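Local coordinates for THUMP domain-containing protein (Pyrococcus horikoshii, PDB 1VBK) that probably binds tRNA and ATP, as expected of a ThiI-like protein with a THUMP domain, although its exact function is not established, at residues 76-81 and 92-97; 86-91 and 132-137. All coordinates share one frame; numbering follows the deposited sequence.

Contact 1: residues 76-81 and 92-97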
loop_
_atom_site.group_PDB
_atom_site.type_symbol
_atom_site.label_atom_id
_atom_site.label_comp_id
_atom_site.label_asym_id
_atom_site.label_seq_id
_atom_site.Cartn_x
_atom_site.Cartn_y
_atom_site.Cartn_z
ATOM N N PRO A 76 34.250 -7.581 8.067
ATOM C CA PRO A 76 34.501 -7.702 9.510
ATOM C C PRO A 76 35.744 -6.821 9.646
ATOM O O PRO A 76 36.587 -6.830 8.752
ATOM C CB PRO A 76 34.860 -9.178 9.677
ATOM C CG PRO A 76 34.122 -9.842 8.555
ATOM C CD PRO A 76 34.325 -8.892 7.403
ATOM N N ALA A 77 35.879 -6.062 10.725
ATOM C CA ALA A 77 37.042 -5.197 10.839
ATOM C C ALA A 77 37.445 -4.859 12.264
ATOM O O ALA A 77 36.693 -5.095 13.207
ATOM C CB ALA A 77 36.789 -3.898 10.067
ATOM N N MET A 78 38.648 -4.305 12.397
ATOM C CA MET A 78 39.166 -3.874 13.688
ATOM C C MET A 78 39.077 -2.358 13.722
ATOM O O MET A 78 39.561 -1.683 12.810
ATOM C CB MET A 78 40.629 -4.281 13.869
ATOM C CG MET A 78 40.859 -5.765 14.064
ATOM S SD MET A 78 42.608 -6.118 14.338
ATOM C CE MET A 78 42.693 -6.141 16.138
ATOM N N GLU A 79 38.451 -1.830 14.767
ATOM C CA GLU A 79 38.319 -0.387 14.933
ATOM C C GLU A 79 39.402 0.091 15.893
ATOM O O GLU A 79 39.589 -0.487 16.961
ATOM C CB GLU A 79 36.950 -0.036 15.516
ATOM C CG GLU A 79 36.793 1.441 15.857
ATOM C CD GLU A 79 35.621 1.697 16.782
ATOM O OE1 GLU A 79 34.497 1.271 16.449
ATOM O OE2 GLU A 79 35.827 2.321 17.842
ATOM N N VAL A 80 40.115 1.144 15.510
ATOM C CA VAL A 80 41.173 1.698 16.347
ATOM C C VAL A 80 41.221 3.217 16.187
ATOM O O VAL A 80 40.648 3.770 15.248
ATOM C CB VAL A 80 42.566 1.134 15.959
ATOM C CG1 VAL A 80 42.584 -0.388 16.099
ATOM C CG2 VAL A 80 42.911 1.535 14.523
ATOM N N GLU A 81 41.895 3.886 17.117
ATOM C CA GLU A 81 42.048 5.331 17.048
ATOM C C GLU A 81 42.789 5.615 15.747
ATOM O O GLU A 81 43.731 4.902 15.399
ATOM C CB GLU A 81 42.870 5.829 18.241
ATOM C CG GLU A 81 42.113 5.808 19.558
ATOM C CD GLU A 81 41.156 6.981 19.694
ATOM O OE1 GLU A 81 41.640 8.124 19.858
ATOM O OE2 GLU A 81 39.926 6.766 19.632
ATOM N N LEU A 92 49.431 -4.303 9.807
ATOM C CA LEU A 92 50.424 -5.379 9.752
ATOM C C LEU A 92 49.912 -6.626 10.477
ATOM O O LEU A 92 50.099 -7.751 10.009
ATOM C CB LEU A 92 51.752 -4.917 10.367
ATOM C CG LEU A 92 52.925 -5.905 10.378
ATOM C CD1 LEU A 92 53.213 -6.400 8.966
ATOM C CD2 LEU A 92 54.158 -5.217 10.958
ATOM N N LEU A 93 49.254 -6.420 11.609
ATOM C CA LEU A 93 48.704 -7.529 12.383
ATOM C C LEU A 93 47.693 -8.319 11.553
ATOM O O LEU A 93 47.721 -9.556 11.507
ATOM C CB LEU A 93 48.020 -6.991 13.642
ATOM C CG LEU A 93 47.387 -8.023 14.577
ATOM C CD1 LEU A 93 48.486 -8.816 15.274
ATOM C CD2 LEU A 93 46.515 -7.314 15.612
ATOM N N MET A 94 46.793 -7.602 10.893
ATOM C CA MET A 94 45.785 -8.252 10.073
ATOM C C MET A 94 46.374 -8.852 8.803
ATOM O O MET A 94 45.898 -9.870 8.313
ATOM C CB MET A 94 44.675 -7.260 9.745
ATOM C CG MET A 94 43.968 -6.801 11.008
ATOM S SD MET A 94 42.423 -6.001 10.705
ATOM C CE MET A 94 41.411 -7.457 10.227
ATOM N N PHE A 95 47.412 -8.216 8.276
ATOM C CA PHE A 95 48.066 -8.715 7.075
ATOM C C PHE A 95 48.691 -10.065 7.390
ATOM O O PHE A 95 48.566 -11.015 6.616
ATOM C CB PHE A 95 49.149 -7.736 6.610
ATOM C CG PHE A 95 49.963 -8.234 5.442
ATOM C CD1 PHE A 95 51.028 -9.114 5.638
ATOM C CD2 PHE A 95 49.656 -7.835 4.147
ATOM C CE1 PHE A 95 51.778 -9.589 4.555
ATOM C CE2 PHE A 95 50.395 -8.300 3.060
ATOM C CZ PHE A 95 51.460 -9.181 3.265
ATOM N N ARG A 96 49.362 -10.146 8.536
ATOM C CA ARG A 96 50.011 -11.385 8.939
ATOM C C ARG A 96 49.009 -12.506 9.160
ATOM O O ARG A 96 49.254 -13.650 8.771
ATOM C CB ARG A 96 50.871 -11.141 10.183
ATOM C CG ARG A 96 52.164 -10.421 9.827
ATOM C CD ARG A 96 52.929 -9.885 11.020
ATOM N NE ARG A 96 54.276 -9.480 10.618
ATOM C CZ ARG A 96 55.136 -8.829 11.394
ATOM N NH1 ARG A 96 54.797 -8.492 12.629
ATOM N NH2 ARG A 96 56.344 -8.528 10.934
ATOM N N LYS A 97 47.866 -12.179 9.750
ATOM C CA LYS A 97 46.846 -13.189 9.982
ATOM C C LYS A 97 46.370 -13.746 8.644
ATOM O O LYS A 97 46.252 -14.956 8.470
ATOM C CB LYS A 97 45.659 -12.599 10.748
ATOM C CG LYS A 97 44.506 -13.579 10.893
ATOM C CD LYS A 97 43.441 -13.079 11.860
ATOM C CE LYS A 97 42.248 -14.024 11.877
ATOM N NZ LYS A 97 42.677 -15.435 12.121
#
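Met78 on the strand and Met94 on the helix meet through their thioethers, the two sulfurs lying 3.6 Å apart (Met78 SD to Met94 SD). The side chains slide past each other in opposite directions, so each sulfur also lies against the other's methylene: Met78 SD is 3.7 Å from Met94 CG, and Met94 SD is just as close to Met78 CG. Both chains leave the backbone with CG anti to the carbonyl carbon (chi1 -71° in Met78, -63° in Met94) and turn only at the last torsion. That bend, chi3 95° in Met78, carries its methyl to Leu93. There the contact is purely aliphatic and the two side chains cross at about a right angle, with Met78 CE 4.0 Å from Leu93 CD2. No hydrogen bond joins the two segments, and most of the 157 Å² they bury comes from these three residues, with Met94 buried and Leu93 exposed. Met78 is hydrogen-bonded through its backbone to Ile163 of strand 160-164, and the Ile163 side chain is touched by Met94. The long strand 71-81, which pairs with strands 3-8 and 160-164, is thus packed against helix 84-102.

Contact 2: residues 86-91 and 132-137; sequences KINRTA and GEYILN
Asn88 and Tyr134 form the centre of this contact between two helices of the THUMP domain, in which segments 86-91 and 132-137 cross at -47° with their axes 9.6 Å apart. Within helix 84-102, the Lys86 carbonyl oxygen accepts both the Thr90 amide and the Thr90 hydroxyl, OG1 lying 2.9 Å from Lys86 O. The two donors arrive from opposite faces of the carbonyl plane. At Asn88 the CB sits over one face of the Tyr134 ring, 3.7 Å from its centroid, as a CH-pi contact. Beyond CB the carboxamide lies over the root of the ring, the amide and ring planes being only 12° apart, so the two flat groups are stacked, with Asn88 CG 3.7 Å from Tyr134 CG. The Tyr134 side chain leaves its helix with CG anti to the backbone N (chi1 -171°), which places the ring against the neighbouring helix. Its CE2 reaches the backbone there, 3.3 Å from Asn88 O, and also lies near the amide of Arg89. One turn on from Ile87, Ala91 faces the partner helix; Ile135 CD1 approaches Ala91 O at 4.4 Å, while both side chains rest on Ile152 of strand 150-157. An alanine in place of Tyr134 is likely to leave the Asn88 carboxamide without its stacking surface, free to turn, and to open a gap beside the backbone of Asn88. No hydrogen bond spans the two segments, and what the amide gives across them is stacking. Asn88 OD1 is buried with no partner in the model, probably at some energetic cost, so the contact depends on shape and dispersion.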
loop_
_atom_site.group_PDB
_atom_site.type_symbol
_atom_site.label_atom_id
_atom_site.label_comp_id
_atom_site.label_asym_id
_atom_site.label_seq_id
_atom_site.Cartn_x
_atom_site.Cartn_y
_atom_site.Cartn_z
ATOM N N LYS A 86 48.918 3.566 14.988
ATOM C CA LYS A 86 47.934 2.518 15.234
ATOM C C LYS A 86 47.441 1.873 13.942
ATOM O O LYS A 86 47.227 0.660 13.892
ATOM C CB LYS A 86 46.758 3.082 16.033
ATOM C CG LYS A 86 47.161 3.562 17.425
ATOM C CD LYS A 86 45.947 3.882 18.280
ATOM C CE LYS A 86 46.345 4.142 19.723
ATOM N NZ LYS A 86 45.142 4.172 20.601
ATOM N N ILE A 87 47.259 2.680 12.903
ATOM C CA ILE A 87 46.815 2.156 11.612
ATOM C C ILE A 87 47.887 1.203 11.058
ATOM O O ILE A 87 47.568 0.122 10.564
ATOM C CB ILE A 87 46.556 3.303 10.602
ATOM C CG1 ILE A 87 45.293 4.078 11.007
ATOM C CG2 ILE A 87 46.404 2.746 9.193
ATOM C CD1 ILE A 87 45.043 5.327 10.168
ATOM N N ASN A 88 49.156 1.596 11.151
ATOM C CA ASN A 88 50.238 0.739 10.657
ATOM C C ASN A 88 50.337 -0.588 11.401
ATOM O O ASN A 88 50.420 -1.649 10.780
ATOM C CB ASN A 88 51.599 1.441 10.750
ATOM C CG ASN A 88 51.888 2.315 9.545
ATOM O OD1 ASN A 88 51.347 2.092 8.462
ATOM N ND2 ASN A 88 52.757 3.305 9.723
ATOM N N ARG A 89 50.331 -0.543 12.729
ATOM C CA ARG A 89 50.461 -1.790 13.462
ATOM C C ARG A 89 49.247 -2.704 13.309
ATOM O O ARG A 89 49.405 -3.920 13.233
ATOM C CB ARG A 89 50.785 -1.544 14.944
ATOM C CG ARG A 89 49.636 -1.156 15.846
ATOM C CD ARG A 89 49.971 -1.568 17.287
ATOM N NE ARG A 89 48.993 -1.098 18.268
ATOM C CZ ARG A 89 49.070 0.065 18.911
ATOM N NH1 ARG A 89 50.089 0.890 18.684
ATOM N NH2 ARG A 89 48.131 0.403 19.787
ATOM N N THR A 90 48.044 -2.139 13.243
ATOM C CA THR A 90 46.862 -2.980 13.073
ATOM C C THR A 90 46.850 -3.564 11.664
ATOM O O THR A 90 46.484 -4.717 11.464
ATOM C CB THR A 90 45.556 -2.197 13.299
ATOM O OG1 THR A 90 45.586 -1.579 14.589
ATOM C CG2 THR A 90 44.355 -3.149 13.239
ATOM N N ALA A 91 47.250 -2.759 10.684
ATOM C CA ALA A 91 47.294 -3.223 9.303
ATOM C C ALA A 91 48.264 -4.406 9.174
ATOM O O ALA A 91 47.951 -5.396 8.513
ATOM C CB ALA A 91 47.718 -2.090 8.384
ATOM N N GLY A 132 51.623 0.592 2.953
ATOM C CA GLY A 132 52.246 -0.406 2.105
ATOM C C GLY A 132 53.739 -0.486 2.371
ATOM O O GLY A 132 54.318 -1.568 2.343
ATOM N N GLU A 133 54.364 0.663 2.622
ATOM C CA GLU A 133 55.796 0.716 2.906
ATOM C C GLU A 133 56.093 0.032 4.236
ATOM O O GLU A 133 57.126 -0.617 4.397
ATOM C CB GLU A 133 56.279 2.170 2.963
ATOM C CG GLU A 133 57.681 2.318 3.544
ATOM C CD GLU A 133 58.133 3.761 3.646
ATOM O OE1 GLU A 133 57.400 4.579 4.244
ATOM O OE2 GLU A 133 59.229 4.073 3.132
ATOM N N TYR A 134 55.179 0.188 5.189
ATOM C CA TYR A 134 55.332 -0.415 6.507
ATOM C C TYR A 134 55.287 -1.937 6.380
ATOM O O TYR A 134 56.117 -2.642 6.954
ATOM C CB TYR A 134 54.208 0.058 7.435
ATOM C CG TYR A 134 54.390 -0.345 8.877
ATOM C CD1 TYR A 134 55.420 0.202 9.649
ATOM C CD2 TYR A 134 53.533 -1.267 9.478
ATOM C CE1 TYR A 134 55.587 -0.161 10.992
ATOM C CE2 TYR A 134 53.694 -1.635 10.814
ATOM C CZ TYR A 134 54.719 -1.078 11.566
ATOM O OH TYR A 134 54.863 -1.426 12.893
ATOM N N ILE A 135 54.314 -2.440 5.625
ATOM C CA ILE A 135 54.182 -3.879 5.429
ATOM C C ILE A 135 55.390 -4.435 4.651
ATOM O O ILE A 135 55.946 -5.477 5.011
ATOM C CB ILE A 135 52.844 -4.204 4.704
ATOM C CG1 ILE A 135 51.673 -3.791 5.604
ATOM C CG2 ILE A 135 52.750 -5.702 4.385
ATOM C CD1 ILE A 135 50.308 -4.047 5.016
ATOM N N LEU A 136 55.810 -3.731 3.604
ATOM C CA LEU A 136 56.955 -4.165 2.804
ATOM C C LEU A 136 58.259 -4.245 3.602
ATOM O O LEU A 136 59.145 -5.036 3.274
ATOM C CB LEU A 136 57.162 -3.225 1.610
ATOM C CG LEU A 136 56.252 -3.429 0.399
ATOM C CD1 LEU A 136 56.451 -2.285 -0.585
ATOM C CD2 LEU A 136 56.572 -4.764 -0.261
ATOM N N ASN A 137 58.370 -3.421 4.641
ATOM C CA ASN A 137 59.559 -3.386 5.491
ATOM C C ASN A 137 59.538 -4.460 6.577
ATOM O O ASN A 137 60.546 -4.692 7.240
ATOM C CB ASN A 137 59.687 -2.018 6.172
ATOM C CG ASN A 137 60.239 -0.938 5.245
ATOM O OD1 ASN A 137 60.189 0.250 5.567
ATOM N ND2 ASN A 137 60.779 -1.348 4.105
#

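How the contacts relate
Helix 84-102 belongs to both contacts: residues 86-91 meet helix 124-138 in contact 2, and the following residues 92-97 meet strand 71-81 in contact 1. The centres of the two contacts are about 10 Å apart, and their segments touch directly. Met78 SD lies 3.6 Å from Thr90 CG2, and Val80 CG1 is equally near Thr90 OG1, so the strand of contact 1 also reaches the first turns of the shared helix. At the other helix, Leu92 CD2 packs 3.6 Å from Tyr134 CE2. Together the two contacts join the strand and two helices in the THUMP region, which is probably involved in RNA binding.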